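Local coordinates for protein RNA-dependent RNA Polymerase (PDB 6TZ0) that transcribes and replicates the double-stranded RNA genome of a cytoplasmic polyhedrosis virus as its RNA-directed RNA polymerase, at residues W256-A267 with A318-V328. Sequence-based numbering, arbitrary orientation.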
ATOM      1  N   TRP A 256       1.485 -12.310  29.523  1.00 36.06           N
ATOM      2  CA  TRP A 256       1.790 -13.087  30.718  1.00 36.06           C
ATOM      3  C   TRP A 256       2.534 -14.382  30.418  1.00 36.06           C
ATOM      4  O   TRP A 256       3.054 -15.007  31.357  1.00 36.06           O
ATOM      5  CB  TRP A 256       0.485 -13.410  31.455  1.00 36.06           C
ATOM      6  CG  TRP A 256      -0.489 -14.128  30.572  1.00 36.06           C
ATOM      7  CD1 TRP A 256      -1.428 -13.561  29.774  1.00 36.06           C
ATOM      8  CD2 TRP A 256      -0.589 -15.541  30.368  1.00 36.06           C
ATOM      9  NE1 TRP A 256      -2.112 -14.527  29.090  1.00 36.06           N
ATOM     10  CE2 TRP A 256      -1.612 -15.753  29.435  1.00 36.06           C
ATOM     11  CE3 TRP A 256       0.089 -16.648  30.886  1.00 36.06           C
ATOM     12  CZ2 TRP A 256      -1.976 -17.021  29.010  1.00 36.06           C
ATOM     13  CZ3 TRP A 256      -0.271 -17.900  30.460  1.00 36.06           C
ATOM     14  CH2 TRP A 256      -1.295 -18.078  29.534  1.00 36.06           C
ATOM     15  N   TYR A 257       2.573 -14.816  29.152  1.00 34.12           N
ATOM     16  CA  TYR A 257       3.038 -16.165  28.838  1.00 34.12           C
ATOM     17  C   TYR A 257       4.529 -16.313  29.054  1.00 34.12           C
ATOM     18  O   TYR A 257       5.000 -17.422  29.310  1.00 34.12           O
ATOM     19  CB  TYR A 257       2.677 -16.545  27.400  1.00 34.12           C
ATOM     20  CG  TYR A 257       3.514 -15.896  26.322  1.00 34.12           C
ATOM     21  CD1 TYR A 257       3.237 -14.613  25.882  1.00 34.12           C
ATOM     22  CD2 TYR A 257       4.543 -16.595  25.696  1.00 34.12           C
ATOM     23  CE1 TYR A 257       3.984 -14.028  24.889  1.00 34.12           C
ATOM     24  CE2 TYR A 257       5.295 -16.014  24.703  1.00 34.12           C
ATOM     25  CZ  TYR A 257       5.010 -14.730  24.303  1.00 34.12           C
ATOM     26  OH  TYR A 257       5.754 -14.146  23.308  1.00 34.12           O
ATOM     27  N   GLN A 258       5.267 -15.210  28.990  1.00 35.21           N
ATOM     28  CA  GLN A 258       6.694 -15.245  29.259  1.00 35.21           C
ATOM     29  C   GLN A 258       6.963 -15.531  30.731  1.00 35.21           C
ATOM     30  O   GLN A 258       7.844 -16.331  31.062  1.00 35.21           O
ATOM     31  CB  GLN A 258       7.308 -13.921  28.819  1.00 35.21           C
ATOM     32  CG  GLN A 258       8.800 -13.878  28.775  1.00 35.21           C
ATOM     33  CD  GLN A 258       9.286 -12.588  28.180  1.00 35.21           C
ATOM     34  OE1 GLN A 258       8.498 -11.691  27.903  1.00 35.21           O
ATOM     35  NE2 GLN A 258      10.576 -12.495  27.946  1.00 35.21           N
ATOM     36  N   GLU A 259       6.171 -14.938  31.625  1.00 37.54           N
ATOM     37  CA  GLU A 259       6.280 -15.251  33.046  1.00 37.54           C
ATOM     38  C   GLU A 259       5.815 -16.668  33.354  1.00 37.54           C
ATOM     39  O   GLU A 259       6.406 -17.342  34.208  1.00 37.54           O
ATOM     40  CB  GLU A 259       5.476 -14.246  33.862  1.00 37.54           C
ATOM     41  CG  GLU A 259       5.595 -14.420  35.354  1.00 37.54           C
ATOM     42  CD  GLU A 259       4.790 -13.399  36.112  1.00 37.54           C
ATOM     43  OE1 GLU A 259       4.161 -12.543  35.461  1.00 37.54           O
ATOM     44  OE2 GLU A 259       4.775 -13.458  37.358  1.00 37.54           O
ATOM     45  N   ALA A 260       4.770 -17.131  32.664  1.00 35.38           N
ATOM     46  CA  ALA A 260       4.311 -18.505  32.852  1.00 35.38           C
ATOM     47  C   ALA A 260       5.373 -19.513  32.427  1.00 35.38           C
ATOM     48  O   ALA A 260       5.650 -20.481  33.148  1.00 35.38           O
ATOM     49  CB  ALA A 260       3.019 -18.735  32.075  1.00 35.38           C
ATOM     50  N   LEU A 261       6.005 -19.275  31.281  1.00 33.33           N
ATOM     51  CA  LEU A 261       7.039 -20.165  30.781  1.00 33.33           C
ATOM     52  C   LEU A 261       8.315 -20.062  31.606  1.00 33.33           C
ATOM     53  O   LEU A 261       9.073 -21.033  31.684  1.00 33.33           O
ATOM     54  CB  LEU A 261       7.307 -19.840  29.315  1.00 33.33           C
ATOM     55  CG  LEU A 261       8.071 -20.827  28.441  1.00 33.33           C
ATOM     56  CD1 LEU A 261       7.258 -22.092  28.239  1.00 33.33           C
ATOM     57  CD2 LEU A 261       8.352 -20.170  27.127  1.00 33.33           C
ATOM     58  N   HIS A 262       8.563 -18.902  32.222  1.00 34.79           N
ATOM     59  CA  HIS A 262       9.610 -18.789  33.232  1.00 34.79           C
ATOM     60  C   HIS A 262       9.336 -19.693  34.427  1.00 34.79           C
ATOM     61  O   HIS A 262      10.219 -20.431  34.873  1.00 34.79           O
ATOM     62  CB  HIS A 262       9.738 -17.341  33.691  1.00 34.79           C
ATOM     63  CG  HIS A 262      10.600 -17.166  34.900  1.00 34.79           C
ATOM     64  ND1 HIS A 262      11.971 -17.279  34.863  1.00 34.79           N
ATOM     65  CD2 HIS A 262      10.282 -16.888  36.185  1.00 34.79           C
ATOM     66  CE1 HIS A 262      12.462 -17.079  36.071  1.00 34.79           C
ATOM     67  NE2 HIS A 262      11.458 -16.837  36.891  1.00 34.79           N
ATOM     68  N   ASN A 263       8.114 -19.647  34.960  1.00 35.05           N
ATOM     69  CA  ASN A 263       7.797 -20.469  36.125  1.00 35.05           C
ATOM     70  C   ASN A 263       7.649 -21.951  35.806  1.00 35.05           C
ATOM     71  O   ASN A 263       7.598 -22.751  36.744  1.00 35.05           O
ATOM     72  CB  ASN A 263       6.531 -19.969  36.817  1.00 35.05           C
ATOM     73  CG  ASN A 263       6.773 -18.728  37.645  1.00 35.05           C
ATOM     74  OD1 ASN A 263       7.788 -18.615  38.327  1.00 35.05           O
ATOM     75  ND2 ASN A 263       5.838 -17.797  37.601  1.00 35.05           N
ATOM     76  N   VAL A 264       7.556 -22.336  34.528  1.00 34.68           N
ATOM     77  CA  VAL A 264       7.605 -23.759  34.176  1.00 34.68           C
ATOM     78  C   VAL A 264       8.948 -24.372  34.563  1.00 34.68           C
ATOM     79  O   VAL A 264       9.004 -25.439  35.184  1.00 34.68           O
ATOM     80  CB  VAL A 264       7.293 -23.957  32.682  1.00 34.68           C
ATOM     81  CG1 VAL A 264       7.634 -25.365  32.233  1.00 34.68           C
ATOM     82  CG2 VAL A 264       5.833 -23.728  32.445  1.00 34.68           C
ATOM     83  N   GLY A 265      10.047 -23.705  34.221  1.00 35.85           N
ATOM     84  CA  GLY A 265      11.366 -24.127  34.646  1.00 35.85           C
ATOM     85  C   GLY A 265      12.119 -25.014  33.685  1.00 35.85           C
ATOM     86  O   GLY A 265      13.246 -24.673  33.316  1.00 35.85           O
ATOM     87  N   ARG A 266      11.546 -26.132  33.258  1.00 38.40           N
ATOM     88  CA  ARG A 266      12.227 -27.049  32.359  1.00 38.40           C
ATOM     89  C   ARG A 266      11.306 -27.369  31.199  1.00 38.40           C
ATOM     90  O   ARG A 266      10.097 -27.513  31.383  1.00 38.40           O
ATOM     91  CB  ARG A 266      12.626 -28.353  33.061  1.00 38.40           C
ATOM     92  CG  ARG A 266      13.664 -28.206  34.148  1.00 38.40           C
ATOM     93  CD  ARG A 266      15.024 -27.899  33.557  1.00 38.40           C
ATOM     94  NE  ARG A 266      16.072 -27.872  34.573  1.00 38.40           N
ATOM     95  CZ  ARG A 266      16.444 -26.784  35.237  1.00 38.40           C
ATOM     96  NH1 ARG A 266      15.855 -25.621  35.001  1.00 38.40           N
ATOM     97  NH2 ARG A 266      17.408 -26.858  36.144  1.00 38.40           N
ATOM     98  N   ALA A 267      11.879 -27.487  30.009  1.00 33.61           N
ATOM     99  CA  ALA A 267      11.114 -27.933  28.859  1.00 33.61           C
ATOM    100  C   ALA A 267      11.993 -28.830  28.011  1.00 33.61           C
ATOM    101  O   ALA A 267      13.168 -28.530  27.795  1.00 33.61           O
ATOM    102  CB  ALA A 267      10.595 -26.760  28.026  1.00 33.61           C
ATOM    103  N   ALA A 318      -3.572 -19.848  35.015  1.00 37.02           N
ATOM    104  CA  ALA A 318      -2.654 -20.314  33.978  1.00 37.02           C
ATOM    105  C   ALA A 318      -1.198 -20.153  34.400  1.00 37.02           C
ATOM    106  O   ALA A 318      -0.342 -20.951  34.003  1.00 37.02           O
ATOM    107  CB  ALA A 318      -2.913 -19.559  32.679  1.00 37.02           C
ATOM    108  N   LEU A 319      -0.897 -19.113  35.180  1.00 38.45           N
ATOM    109  CA  LEU A 319       0.441 -18.937  35.741  1.00 38.45           C
ATOM    110  C   LEU A 319       0.794 -20.062  36.702  1.00 38.45           C
ATOM    111  O   LEU A 319       1.950 -20.493  36.766  1.00 38.45           O
ATOM    112  CB  LEU A 319       0.541 -17.591  36.459  1.00 38.45           C
ATOM    113  CG  LEU A 319       1.139 -16.349  35.799  1.00 38.45           C
ATOM    114  CD1 LEU A 319       2.607 -16.583  35.609  1.00 38.45           C
ATOM    115  CD2 LEU A 319       0.495 -16.007  34.478  1.00 38.45           C
ATOM    116  N   ARG A 320      -0.184 -20.551  37.466  1.00 40.90           N
ATOM    117  CA  ARG A 320       0.143 -21.534  38.494  1.00 40.90           C
ATOM    118  C   ARG A 320       0.098 -22.964  37.966  1.00 40.90           C
ATOM    119  O   ARG A 320       1.017 -23.748  38.221  1.00 40.90           O
ATOM    120  CB  ARG A 320      -0.794 -21.374  39.683  1.00 40.90           C
ATOM    121  CG  ARG A 320      -0.614 -20.060  40.397  1.00 40.90           C
ATOM    122  CD  ARG A 320       0.740 -20.013  41.063  1.00 40.90           C
ATOM    123  NE  ARG A 320       0.924 -18.803  41.855  1.00 40.90           N
ATOM    124  CZ  ARG A 320       2.040 -18.510  42.512  1.00 40.90           C
ATOM    125  NH1 ARG A 320       2.128 -17.388  43.212  1.00 40.90           N
ATOM    126  NH2 ARG A 320       3.070 -19.343  42.469  1.00 40.90           N
ATOM    127  N   LEU A 321      -0.948 -23.330  37.228  1.00 40.51           N
ATOM    128  CA  LEU A 321      -1.238 -24.729  36.941  1.00 40.51           C
ATOM    129  C   LEU A 321      -0.572 -25.245  35.671  1.00 40.51           C
ATOM    130  O   LEU A 321      -0.957 -26.306  35.171  1.00 40.51           O
ATOM    131  CB  LEU A 321      -2.747 -24.949  36.855  1.00 40.51           C
ATOM    132  CG  LEU A 321      -3.548 -24.772  38.139  1.00 40.51           C
ATOM    133  CD1 LEU A 321      -5.019 -24.959  37.856  1.00 40.51           C
ATOM    134  CD2 LEU A 321      -3.081 -25.748  39.194  1.00 40.51           C
ATOM    135  N   SER A 322       0.416 -24.537  35.142  1.00 38.46           N
ATOM    136  CA  SER A 322       1.133 -24.975  33.953  1.00 38.46           C
ATOM    137  C   SER A 322       2.418 -25.678  34.365  1.00 38.46           C
ATOM    138  O   SER A 322       3.138 -25.202  35.250  1.00 38.46           O
ATOM    139  CB  SER A 322       1.432 -23.795  33.033  1.00 38.46           C
ATOM    140  OG  SER A 322       2.287 -22.864  33.666  1.00 38.46           O
ATOM    141  N   LYS A 323       2.693 -26.817  33.736  1.00 37.14           N
ATOM    142  CA  LYS A 323       3.859 -27.626  34.052  1.00 37.14           C
ATOM    143  C   LYS A 323       4.735 -27.939  32.855  1.00 37.14           C
ATOM    144  O   LYS A 323       5.930 -28.172  33.033  1.00 37.14           O
ATOM    145  CB  LYS A 323       3.443 -28.951  34.705  1.00 37.14           C
ATOM    146  CG  LYS A 323       3.064 -28.841  36.168  1.00 37.14           C
ATOM    147  CD  LYS A 323       1.581 -28.610  36.357  1.00 37.14           C
ATOM    148  CE  LYS A 323       1.214 -28.631  37.826  1.00 37.14           C
ATOM    149  NZ  LYS A 323       1.854 -27.490  38.543  1.00 37.14           N
ATOM    150  N   THR A 324       4.181 -27.974  31.655  1.00 33.29           N
ATOM    151  CA  THR A 324       4.940 -28.185  30.436  1.00 33.29           C
ATOM    152  C   THR A 324       4.899 -26.917  29.596  1.00 33.29           C
ATOM    153  O   THR A 324       4.257 -25.930  29.953  1.00 33.29           O
ATOM    154  CB  THR A 324       4.390 -29.383  29.660  1.00 33.29           C
ATOM    155  OG1 THR A 324       3.036 -29.127  29.279  1.00 33.29           O
ATOM    156  CG2 THR A 324       4.429 -30.627  30.516  1.00 33.29           C
ATOM    157  N   GLN A 325       5.610 -26.944  28.471  1.00 32.65           N
ATOM    158  CA  GLN A 325       5.495 -25.855  27.510  1.00 32.65           C
ATOM    159  C   GLN A 325       4.154 -25.905  26.790  1.00 32.65           C
ATOM    160  O   GLN A 325       3.606 -24.858  26.414  1.00 32.65           O
ATOM    161  CB  GLN A 325       6.649 -25.929  26.512  1.00 32.65           C
ATOM    162  CG  GLN A 325       6.732 -24.775  25.536  1.00 32.65           C
ATOM    163  CD  GLN A 325       7.819 -24.977  24.519  1.00 32.65           C
ATOM    164  OE1 GLN A 325       8.502 -25.989  24.536  1.00 32.65           O
ATOM    165  NE2 GLN A 325       7.958 -24.041  23.603  1.00 32.65           N
ATOM    166  N   ASN A 326       3.599 -27.109  26.620  1.00 32.95           N
ATOM    167  CA  ASN A 326       2.314 -27.245  25.951  1.00 32.95           C
ATOM    168  C   ASN A 326       1.184 -26.691  26.799  1.00 32.95           C
ATOM    169  O   ASN A 326       0.171 -26.243  26.255  1.00 32.95           O
ATOM    170  CB  ASN A 326       2.041 -28.704  25.605  1.00 32.95           C
ATOM    171  CG  ASN A 326       3.064 -29.269  24.659  1.00 32.95           C
ATOM    172  OD1 ASN A 326       3.655 -28.539  23.871  1.00 32.95           O
ATOM    173  ND2 ASN A 326       3.252 -30.579  24.699  1.00 32.95           N
ATOM    174  N   ASP A 327       1.355 -26.683  28.122  1.00 34.43           N
ATOM    175  CA  ASP A 327       0.363 -26.077  29.000  1.00 34.43           C
ATOM    176  C   ASP A 327       0.277 -24.576  28.774  1.00 34.43           C
ATOM    177  O   ASP A 327      -0.820 -24.011  28.658  1.00 34.43           O
ATOM    178  CB  ASP A 327       0.701 -26.377  30.455  1.00 34.43           C
ATOM    179  CG  ASP A 327       0.530 -27.828  30.797  1.00 34.43           C
ATOM    180  OD1 ASP A 327      -0.212 -28.519  30.075  1.00 34.43           O
ATOM    181  OD2 ASP A 327       1.102 -28.275  31.809  1.00 34.43           O
ATOM    182  N   VAL A 328       1.435 -23.923  28.679  1.00 31.66           N
ATOM    183  CA  VAL A 328       1.489 -22.492  28.428  1.00 31.66           C
ATOM    184  C   VAL A 328       0.970 -22.181  27.035  1.00 31.66           C
ATOM    185  O   VAL A 328       0.276 -21.177  26.837  1.00 31.66           O
ATOM    186  CB  VAL A 328       2.926 -21.984  28.635  1.00 31.66           C
ATOM    187  CG1 VAL A 328       3.006 -20.476  28.469  1.00 31.66           C
ATOM    188  CG2 VAL A 328       3.427 -22.408  29.984  1.00 31.66           C
TER
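Val-328 enters helix 257-264 as a knob among Tyr-257, Ala-260, Leu-261 and Val-264, and its two methyls divide the hole between them. CG1, anti to the backbone N (chi1 -176°), lies 4.0 Å from Ala-260 CB and also meets Tyr-257 CB, whereas CG2 reaches Val-264 CG2 at 3.7 Å. Leu-261 skirts the same knob and lays its CD1 3.8 Å from Gln-325 CG. Beside this knob, Leu-319 spreads its two methyls between Trp-256 and Glu-259. Its CD2 is 3.7 Å from Trp-256 CE3, its side chain running past the indole in the opposite sense, while CD1 lies 3.7 Å from Glu-259 CG, across an extended chain that it meets nearly at right angles. Ala-318 CB adds a methyl 3.8 Å from Trp-256 CZ3.

The contact across the segments is apolar; within 318-328, a capping box sets the start of the second helix. Asp-327 N donates to OG1 of Thr-324, the N-cap residue, and Thr-324 N to Asp-327 OD2. OD2 takes a second bond, 2.9 Å from Lys-323 N, through its anti lone pair, tying the linker to the new helix.

Packing is looser toward solvent. Exposed Asn-263 brings only ND2 near Leu-319 CD1, and Lys-323 turns its CB away and meets Val-264 CG1 through its carbonyl O.

Segment 256-267 belongs to the N-terminal family region of the polymerase, with the side chain of Tyr-257 about 11 Å from that of Asp-547, a magnesium-binding residue. The contact seats helix 257-264 against the turn joining helices 309-320 and 325-339. Helix 295-306 flanks it, with Arg-300 salt-bridged to Glu-259, and Tyr-331 of helix 325-339 touches Trp-256; past Gly-265, strand 266-272 pairs antiparallel with strand 278-285.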